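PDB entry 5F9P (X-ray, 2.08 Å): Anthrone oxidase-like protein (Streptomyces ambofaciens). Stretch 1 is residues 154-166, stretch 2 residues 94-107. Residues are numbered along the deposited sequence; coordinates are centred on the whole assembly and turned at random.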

ATOM      1  N   GLY A 154     -14.197 -12.379   7.955  1.00 21.01           N
ATOM      2  CA  GLY A 154     -13.699 -11.037   8.211  1.00 21.50           C
ATOM      3  C   GLY A 154     -12.839 -10.505   7.080  1.00 16.66           C
ATOM      4  O   GLY A 154     -12.464  -9.328   7.058  1.00 19.38           O
ATOM      5  N   PHE A 155     -12.519 -11.373   6.132  1.00 16.46           N
ATOM      6  CA  PHE A 155     -11.728 -10.948   4.995  1.00 17.10           C
ATOM      7  C   PHE A 155     -12.601 -10.129   4.063  1.00 17.21           C
ATOM      8  O   PHE A 155     -13.729 -10.529   3.760  1.00 19.13           O
ATOM      9  CB  PHE A 155     -11.153 -12.146   4.245  1.00 14.70           C
ATOM     10  CG  PHE A 155     -10.605 -11.793   2.889  1.00 16.23           C
ATOM     11  CD1 PHE A 155      -9.328 -11.260   2.758  1.00 14.08           C
ATOM     12  CD2 PHE A 155     -11.376 -11.967   1.746  1.00 14.75           C
ATOM     13  CE1 PHE A 155      -8.824 -10.933   1.499  1.00 14.27           C
ATOM     14  CE2 PHE A 155     -10.876 -11.641   0.491  1.00 14.85           C
ATOM     15  CZ  PHE A 155      -9.595 -11.114   0.372  1.00 11.42           C
ATOM     16  N   ARG A 156     -12.090  -8.992   3.601  1.00 12.32           N
ATOM     17  CA  ARG A 156     -12.848  -8.168   2.655  1.00 14.40           C
ATOM     18  C   ARG A 156     -12.279  -8.157   1.243  1.00 15.46           C
ATOM     19  O   ARG A 156     -13.028  -8.296   0.269  1.00 13.44           O
ATOM     20  CB  ARG A 156     -12.965  -6.729   3.162  1.00 13.27           C
ATOM     21  CG  ARG A 156     -13.758  -6.600   4.450  1.00 16.55           C
ATOM     22  CD  ARG A 156     -13.821  -5.135   4.895  1.00 15.15           C
ATOM     23  NE  ARG A 156     -14.690  -4.986   6.053  1.00 17.63           N
ATOM     24  CZ  ARG A 156     -14.987  -3.826   6.618  1.00 19.17           C
ATOM     25  NH1 ARG A 156     -14.467  -2.695   6.136  1.00 17.14           N
ATOM     26  NH2 ARG A 156     -15.799  -3.802   7.667  1.00 17.21           N
ATOM     27  N   ALA A 157     -10.965  -7.970   1.124  1.00 12.48           N
ATOM     28  CA  ALA A 157     -10.355  -7.816  -0.199  1.00 13.49           C
ATOM     29  C   ALA A 157      -8.839  -7.960  -0.181  1.00 11.45           C
ATOM     30  O   ALA A 157      -8.191  -7.804   0.868  1.00 11.10           O
ATOM     31  CB  ALA A 157     -10.755  -6.453  -0.825  1.00 11.24           C
ATOM     32  N   HIS A 158      -8.279  -8.266  -1.347  1.00  9.40           N
ATOM     33  CA  HIS A 158      -6.833  -8.440  -1.485  1.00 10.64           C
ATOM     34  C   HIS A 158      -6.361  -7.883  -2.812  1.00 13.41           C
ATOM     35  O   HIS A 158      -6.890  -8.242  -3.875  1.00 13.74           O
ATOM     36  CB  HIS A 158      -6.424  -9.920  -1.392  1.00 11.41           C
ATOM     37  CG  HIS A 158      -4.938 -10.131  -1.296  1.00 11.23           C
ATOM     38  ND1 HIS A 158      -4.303 -11.242  -1.817  1.00 10.41           N
ATOM     39  CD2 HIS A 158      -3.965  -9.379  -0.725  1.00 10.32           C
ATOM     40  CE1 HIS A 158      -3.006 -11.167  -1.567  1.00 13.64           C
ATOM     41  NE2 HIS A 158      -2.774 -10.047  -0.907  1.00 11.08           N
ATOM     42  N   VAL A 159      -5.369  -7.004  -2.739  1.00 10.25           N
ATOM     43  CA  VAL A 159      -4.698  -6.476  -3.920  1.00 10.71           C
ATOM     44  C   VAL A 159      -3.255  -6.970  -3.947  1.00 10.06           C
ATOM     45  O   VAL A 159      -2.544  -6.883  -2.933  1.00  9.25           O
ATOM     46  CB  VAL A 159      -4.676  -4.924  -3.902  1.00 12.03           C
ATOM     47  CG1 VAL A 159      -3.988  -4.395  -5.152  1.00 10.31           C
ATOM     48  CG2 VAL A 159      -6.106  -4.359  -3.774  1.00 10.47           C
ATOM     49  N   VAL A 160      -2.815  -7.487  -5.090  1.00  8.48           N
ATOM     50  CA  VAL A 160      -1.416  -7.896  -5.236  1.00  9.18           C
ATOM     51  C   VAL A 160      -0.774  -6.995  -6.261  1.00  9.89           C
ATOM     52  O   VAL A 160      -1.263  -6.883  -7.381  1.00 12.35           O
ATOM     53  CB  VAL A 160      -1.281  -9.375  -5.696  1.00 12.37           C
ATOM     54  CG1 VAL A 160       0.191  -9.766  -5.874  1.00  9.51           C
ATOM     55  CG2 VAL A 160      -1.975 -10.312  -4.702  1.00 10.42           C
ATOM     56  N   LEU A 161       0.316  -6.343  -5.884  1.00 11.41           N
ATOM     57  CA  LEU A 161       1.015  -5.456  -6.802  1.00 10.48           C
ATOM     58  C   LEU A 161       2.379  -6.007  -7.187  1.00 13.26           C
ATOM     59  O   LEU A 161       3.100  -6.578  -6.353  1.00 10.97           O
ATOM     60  CB  LEU A 161       1.197  -4.074  -6.176  1.00 12.18           C
ATOM     61  CG  LEU A 161      -0.034  -3.423  -5.543  1.00 13.88           C
ATOM     62  CD1 LEU A 161       0.352  -2.108  -4.862  1.00 18.76           C
ATOM     63  CD2 LEU A 161      -1.047  -3.166  -6.613  1.00 16.33           C
ATOM     64  N   LYS A 162       2.730  -5.817  -8.456  1.00 13.73           N
ATOM     65  CA  LYS A 162       4.060  -6.140  -8.962  1.00 14.05           C
ATOM     66  C   LYS A 162       4.918  -4.890  -8.945  1.00 12.76           C
ATOM     67  O   LYS A 162       4.563  -3.883  -9.556  1.00 13.68           O
ATOM     68  CB  LYS A 162       3.967  -6.651 -10.400  1.00 14.86           C
ATOM     69  CG  LYS A 162       5.329  -6.937 -11.035  1.00 22.17           C
ATOM     70  CD  LYS A 162       5.201  -7.286 -12.523  1.00 23.81           C
ATOM     71  CE  LYS A 162       6.569  -7.619 -13.122  1.00 31.88           C
ATOM     72  NZ  LYS A 162       6.494  -7.966 -14.576  1.00 42.25           N
ATOM     73  N   GLY A 163       6.048  -4.956  -8.256  1.00 13.03           N
ATOM     74  CA  GLY A 163       6.945  -3.829  -8.180  1.00 11.82           C
ATOM     75  C   GLY A 163       7.616  -3.593  -9.521  1.00 19.49           C
ATOM     76  O   GLY A 163       8.176  -4.527 -10.105  1.00 16.74           O
ATOM     77  N   LEU A 164       7.552  -2.349 -10.002  1.00 14.51           N
ATOM     78  CA  LEU A 164       8.190  -1.939 -11.265  1.00 17.73           C
ATOM     79  C   LEU A 164       9.582  -1.340 -11.053  1.00 21.19           C
ATOM     80  O   LEU A 164      10.537  -1.682 -11.753  1.00 21.45           O
ATOM     81  CB  LEU A 164       7.306  -0.926 -12.000  1.00 16.23           C
ATOM     82  CG  LEU A 164       5.980  -1.506 -12.480  1.00 17.95           C
ATOM     83  CD1 LEU A 164       5.262  -0.534 -13.408  1.00 18.86           C
ATOM     84  CD2 LEU A 164       6.228  -2.850 -13.166  1.00 18.79           C
ATOM     85  N   ARG A 165       9.682  -0.446 -10.076  1.00 16.13           N
ATOM     86  CA  ARG A 165      10.926   0.237  -9.752  1.00 17.87           C
ATOM     87  C   ARG A 165      10.658   1.047  -8.490  1.00 16.78           C
ATOM     88  O   ARG A 165       9.505   1.235  -8.113  1.00 12.42           O
ATOM     89  CB  ARG A 165      11.345   1.151 -10.909  1.00 19.67           C
ATOM     90  CG  ARG A 165      10.389   2.292 -11.163  1.00 19.18           C
ATOM     91  CD  ARG A 165      10.675   2.975 -12.497  1.00 23.75           C
ATOM     92  NE  ARG A 165      10.343   2.117 -13.630  1.00 20.10           N
ATOM     93  CZ  ARG A 165       9.123   1.991 -14.148  1.00 24.54           C
ATOM     94  NH1 ARG A 165       8.101   2.668 -13.636  1.00 25.49           N
ATOM     95  NH2 ARG A 165       8.922   1.176 -15.176  1.00 29.15           N
ATOM     96  N   ALA A 166      11.702   1.520  -7.822  1.00 16.10           N
ATOM     97  CA  ALA A 166      11.492   2.154  -6.527  1.00 19.59           C
ATOM     98  C   ALA A 166      12.638   3.061  -6.147  1.00 19.25           C
ATOM     99  O   ALA A 166      13.764   2.825  -6.547  1.00 21.14           O
ATOM    100  CB  ALA A 166      11.289   1.092  -5.449  1.00 15.78           C
TER
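Stretch 2 (94-107) RLMQNEVAHTLTSD

Neighbouring antiparallel strands illustrate a general principle: the backbone fixes where each side chain starts, and the rotamer settles what it meets. In this anthrone oxidase-like protein, strand 94-105 runs antiparallel to strand 155-166, with 143° between their N-to-C directions and an axial approach of 4.4 Å. Paired amides set the register. His 158 N donates to Leu 104 O (2.8 Å) and Leu 104 N to His 158 O (2.9 Å); Val 160 N reaches His 102 O at 2.9 Å, and Lys 162 N reaches Glu 99 O at the same distance.

Two bulges interrupt the ladder. At the first, Val 160 O accepts from both Ala 101 N (2.7 Å) and His 102 N (3.2 Å), as Ala 101, with phi/psi of -98/-32, leaves the extended conformation. At the second, Leu 164 (-95/-46) plays the extra residue: its N binds Gln 97 O at 2.7 Å, while the bond from Arg 165 N to the same oxygen, 3.4 Å, is weak. Both extra residues point their CA-to-CB bonds toward the opposite strand.

Between the bulges, Lys 162 and Glu 99 share a face. Lys 162 is t at all four chi angles, so its chain is fully extended; Glu 99, p at chi1 and t at chi2, brings its end nearer, and Lys 162 CD lies 3.4 Å from Glu 99 OE1. The charges are near but form no salt bridge, Lys 162 NZ standing 4.2 Å from Glu 99 OE1. Arg 165 instead folds, with p at chi1 and chi3. This carries its guanidinium back to Gln 97 (m, t), where Arg 165 NH1 donates to Gln 97 OE1 at 3.0 Å, the acceptor lying near the guanidinium plane. One pair is thus joined by both backbone and side chain.

The other face carries Val 159, Leu 161 and Val 100. Leu 161, in the mt rotamer, places CD2 3.7 Å from Val 100 CG2, and Val 159 CG1 lies 4.3 Å from Val 100 CG1; both valines are t. Beside them Asn 98, m at chi1, packs its CB 3.8 Å from Leu 161 CB. Its OD1 approaches Gly 163 CA to 3.7 Å but is buried without a polar partner. Further along, Ala 166 CB rests 3.9 Å from CG of selenomethionine Met 96.

At the far end, the t rotamer of Phe 155 brings its ring end nearer the partner strand, with CZ 4.2 Å from Leu 104 CD2. A water bridges Ser 106 OG (2.7 Å) and Phe 155 O (3.1 Å).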

ATOM      1  N   ARG A  94      10.485   4.695   1.342  1.00 11.82           N
ATOM      2  CA  ARG A  94      10.466   3.896   0.124  1.00 14.02           C
ATOM      3  C   ARG A  94       9.319   4.358  -0.760  1.00 16.35           C
ATOM      4  O   ARG A  94       8.153   4.306  -0.355  1.00 14.84           O
ATOM      5  CB  ARG A  94      10.314   2.404   0.434  1.00 12.14           C
ATOM      6  CG  ARG A  94      11.615   1.715   0.840  1.00 20.89           C
ATOM      7  CD  ARG A  94      11.562   1.238   2.266  1.00 25.25           C
ATOM      8  NE  ARG A  94      11.717  -0.211   2.358  1.00 33.54           N
ATOM      9  CZ  ARG A  94      11.431  -0.932   3.440  1.00 35.03           C
ATOM     10  NH1 ARG A  94      10.944  -0.343   4.534  1.00 28.88           N
ATOM     11  NH2 ARG A  94      11.609  -2.248   3.420  1.00 33.08           N
ATOM     12  N   LEU A  95       9.655   4.826  -1.958  1.00 13.34           N
ATOM     13  CA  LEU A  95       8.648   5.305  -2.890  1.00 14.57           C
ATOM     14  C   LEU A  95       8.595   4.307  -4.022  1.00 15.04           C
ATOM     15  O   LEU A  95       9.517   4.239  -4.850  1.00 13.57           O
ATOM     16  CB  LEU A  95       9.003   6.697  -3.423  1.00 12.68           C
ATOM     17  CG  LEU A  95       9.515   7.762  -2.452  1.00 13.44           C
ATOM     18  CD1 LEU A  95       9.912   9.003  -3.246  1.00 15.99           C
ATOM     19  CD2 LEU A  95       8.493   8.122  -1.375  1.00 11.34           C
HETATM   20  N   MSE A  96       7.512   3.537  -4.062  1.00 13.50           N
HETATM   21  CA  MSE A  96       7.469   2.337  -4.884  1.00 11.88           C
HETATM   22  C   MSE A  96       6.462   2.427  -6.022  1.00 14.16           C
HETATM   23  O   MSE A  96       5.292   2.717  -5.801  1.00 12.21           O
HETATM   24  CB  MSE A  96       7.152   1.133  -3.998  1.00 11.93           C
HETATM   25  CG  MSE A  96       8.270   0.767  -3.019  1.00 14.50           C
HETATM   26 SE   MSE A  96       7.649  -0.510  -1.682  0.84 17.45          SE
HETATM   27  CE  MSE A  96       6.401   0.683  -0.734  1.00 11.76           C
ATOM     28  N   GLN A  97       6.918   2.162  -7.243  1.00 11.75           N
ATOM     29  CA  GLN A  97       6.039   2.212  -8.403  1.00 11.80           C
ATOM     30  C   GLN A  97       5.628   0.801  -8.793  1.00 13.14           C
ATOM     31  O   GLN A  97       6.477  -0.082  -8.924  1.00 14.18           O
ATOM     32  CB  GLN A  97       6.735   2.922  -9.574  1.00 12.93           C
ATOM     33  CG  GLN A  97       7.306   4.287  -9.196  1.00 15.97           C
ATOM     34  CD  GLN A  97       8.108   4.927 -10.324  1.00 15.57           C
ATOM     35  OE1 GLN A  97       7.780   4.768 -11.493  1.00 16.18           O
ATOM     36  NE2 GLN A  97       9.163   5.650  -9.971  1.00 14.90           N
ATOM     37  N   ASN A  98       4.329   0.594  -8.987  1.00 11.94           N
ATOM     38  CA  ASN A  98       3.777  -0.738  -9.173  1.00 11.33           C
ATOM     39  C   ASN A  98       2.720  -0.794 -10.245  1.00 14.25           C
ATOM     40  O   ASN A  98       2.153   0.226 -10.640  1.00 16.21           O
ATOM     41  CB  ASN A  98       3.097  -1.209  -7.880  1.00 15.07           C
ATOM     42  CG  ASN A  98       3.896  -0.876  -6.654  1.00 15.60           C
ATOM     43  OD1 ASN A  98       4.743  -1.657  -6.220  1.00 15.45           O
ATOM     44  ND2 ASN A  98       3.649   0.303  -6.093  1.00 14.26           N
ATOM     45  N   GLU A  99       2.427  -2.009 -10.687  1.00 15.39           N
ATOM     46  CA  GLU A  99       1.218  -2.261 -11.445  1.00 17.47           C
ATOM     47  C   GLU A  99       0.392  -3.264 -10.656  1.00 16.31           C
ATOM     48  O   GLU A  99       0.929  -4.038  -9.859  1.00 13.91           O
ATOM     49  CB  GLU A  99       1.533  -2.778 -12.847  1.00 15.40           C
ATOM     50  CG  GLU A  99       2.147  -4.147 -12.891  1.00 23.86           C
ATOM     51  CD  GLU A  99       2.594  -4.530 -14.306  1.00 35.63           C
ATOM     52  OE1 GLU A  99       3.009  -5.690 -14.507  1.00 37.24           O
ATOM     53  OE2 GLU A  99       2.531  -3.667 -15.213  1.00 39.44           O
ATOM     54  N   VAL A 100      -0.919  -3.221 -10.844  1.00 16.52           N
ATOM     55  CA  VAL A 100      -1.804  -4.114 -10.121  1.00 17.61           C
ATOM     56  C   VAL A 100      -1.764  -5.467 -10.810  1.00 20.28           C
ATOM     57  O   VAL A 100      -1.994  -5.552 -12.010  1.00 16.18           O
ATOM     58  CB  VAL A 100      -3.246  -3.567 -10.098  1.00 18.22           C
ATOM     59  CG1 VAL A 100      -4.195  -4.591  -9.455  1.00 13.56           C
ATOM     60  CG2 VAL A 100      -3.288  -2.237  -9.351  1.00 17.02           C
ATOM     61  N   ALA A 101      -1.439  -6.523 -10.068  1.00 14.69           N
ATOM     62  CA  ALA A 101      -1.322  -7.837 -10.690  1.00 16.28           C
ATOM     63  C   ALA A 101      -2.600  -8.656 -10.505  1.00 17.73           C
ATOM     64  O   ALA A 101      -2.965  -9.469 -11.353  1.00 15.44           O
ATOM     65  CB  ALA A 101      -0.100  -8.597 -10.142  1.00 12.45           C
ATOM     66  N   HIS A 102      -3.282  -8.441  -9.392  1.00 14.09           N
ATOM     67  CA  HIS A 102      -4.402  -9.292  -9.046  1.00 16.08           C
ATOM     68  C   HIS A 102      -5.288  -8.623  -7.996  1.00 15.35           C
ATOM     69  O   HIS A 102      -4.785  -7.926  -7.112  1.00 12.64           O
ATOM     70  CB  HIS A 102      -3.861 -10.624  -8.506  1.00 14.88           C
ATOM     71  CG  HIS A 102      -4.913 -11.660  -8.277  1.00 16.90           C
ATOM     72  ND1 HIS A 102      -5.363 -12.498  -9.274  1.00 21.37           N
ATOM     73  CD2 HIS A 102      -5.602 -11.999  -7.160  1.00 19.36           C
ATOM     74  CE1 HIS A 102      -6.279 -13.313  -8.779  1.00 20.88           C
ATOM     75  NE2 HIS A 102      -6.437 -13.034  -7.498  1.00 20.17           N
ATOM     76  N   THR A 103      -6.596  -8.829  -8.113  1.00 12.60           N
ATOM     77  CA  THR A 103      -7.532  -8.452  -7.057  1.00 16.75           C
ATOM     78  C   THR A 103      -8.447  -9.621  -6.708  1.00 17.00           C
ATOM     79  O   THR A 103      -8.753 -10.482  -7.541  1.00 15.93           O
ATOM     80  CB  THR A 103      -8.402  -7.220  -7.427  1.00 17.39           C
ATOM     81  OG1 THR A 103      -9.293  -7.550  -8.506  1.00 15.51           O
ATOM     82  CG2 THR A 103      -7.524  -6.059  -7.827  1.00 13.71           C
ATOM     83  N   LEU A 104      -8.872  -9.644  -5.457  1.00 15.73           N
ATOM     84  CA  LEU A 104      -9.809 -10.630  -4.980  1.00 14.21           C
ATOM     85  C   LEU A 104     -10.694  -9.937  -3.961  1.00 15.36           C
ATOM     86  O   LEU A 104     -10.201  -9.144  -3.164  1.00 13.82           O
ATOM     87  CB  LEU A 104      -9.058 -11.782  -4.316  1.00 12.90           C
ATOM     88  CG  LEU A 104      -9.975 -12.790  -3.618  1.00 16.30           C
ATOM     89  CD1 LEU A 104     -10.903 -13.450  -4.634  1.00 17.87           C
ATOM     90  CD2 LEU A 104      -9.166 -13.829  -2.827  1.00 14.41           C
ATOM     91  N   THR A 105     -11.999 -10.194  -3.998  1.00 17.76           N
ATOM     92  CA  THR A 105     -12.873  -9.700  -2.935  1.00 17.89           C
ATOM     93  C   THR A 105     -13.625 -10.853  -2.308  1.00 18.58           C
ATOM     94  O   THR A 105     -13.720 -11.932  -2.883  1.00 16.20           O
ATOM     95  CB  THR A 105     -13.914  -8.649  -3.414  1.00 21.53           C
ATOM     96  OG1 THR A 105     -14.895  -9.285  -4.247  1.00 20.08           O
ATOM     97  CG2 THR A 105     -13.249  -7.487  -4.157  1.00 17.54           C
ATOM     98  N   SER A 106     -14.169 -10.608  -1.125  1.00 17.41           N
ATOM     99  CA  SER A 106     -14.965 -11.602  -0.433  1.00 23.94           C
ATOM    100  C   SER A 106     -16.094 -12.156  -1.301  1.00 23.73           C
ATOM    101  O   SER A 106     -16.551 -13.276  -1.090  1.00 29.79           O
ATOM    102  CB  SER A 106     -15.554 -11.008   0.848  1.00 22.92           C
ATOM    103  OG  SER A 106     -16.110 -12.044   1.637  1.00 32.96           O
ATOM    104  N   ASP A 107     -16.535 -11.379  -2.283  1.00 23.38           N
ATOM    105  CA  ASP A 107     -17.713 -11.758  -3.062  1.00 28.27           C
ATOM    106  C   ASP A 107     -17.414 -12.108  -4.522  1.00 30.96           C
ATOM    107  O   ASP A 107     -18.188 -12.819  -5.174  1.00 31.21           O
ATOM    108  CB  ASP A 107     -18.770 -10.653  -2.964  1.00 26.88           C
ATOM    109  CG  ASP A 107     -19.063 -10.266  -1.523  1.00 34.10           C
ATOM    110  OD1 ASP A 107     -19.585 -11.127  -0.773  1.00 34.49           O
ATOM    111  OD2 ASP A 107     -18.757  -9.112  -1.134  1.00 42.55           O
TER
HETATM  112  O   HOH W   1     -15.237 -13.210   3.961  1.00 25.60           O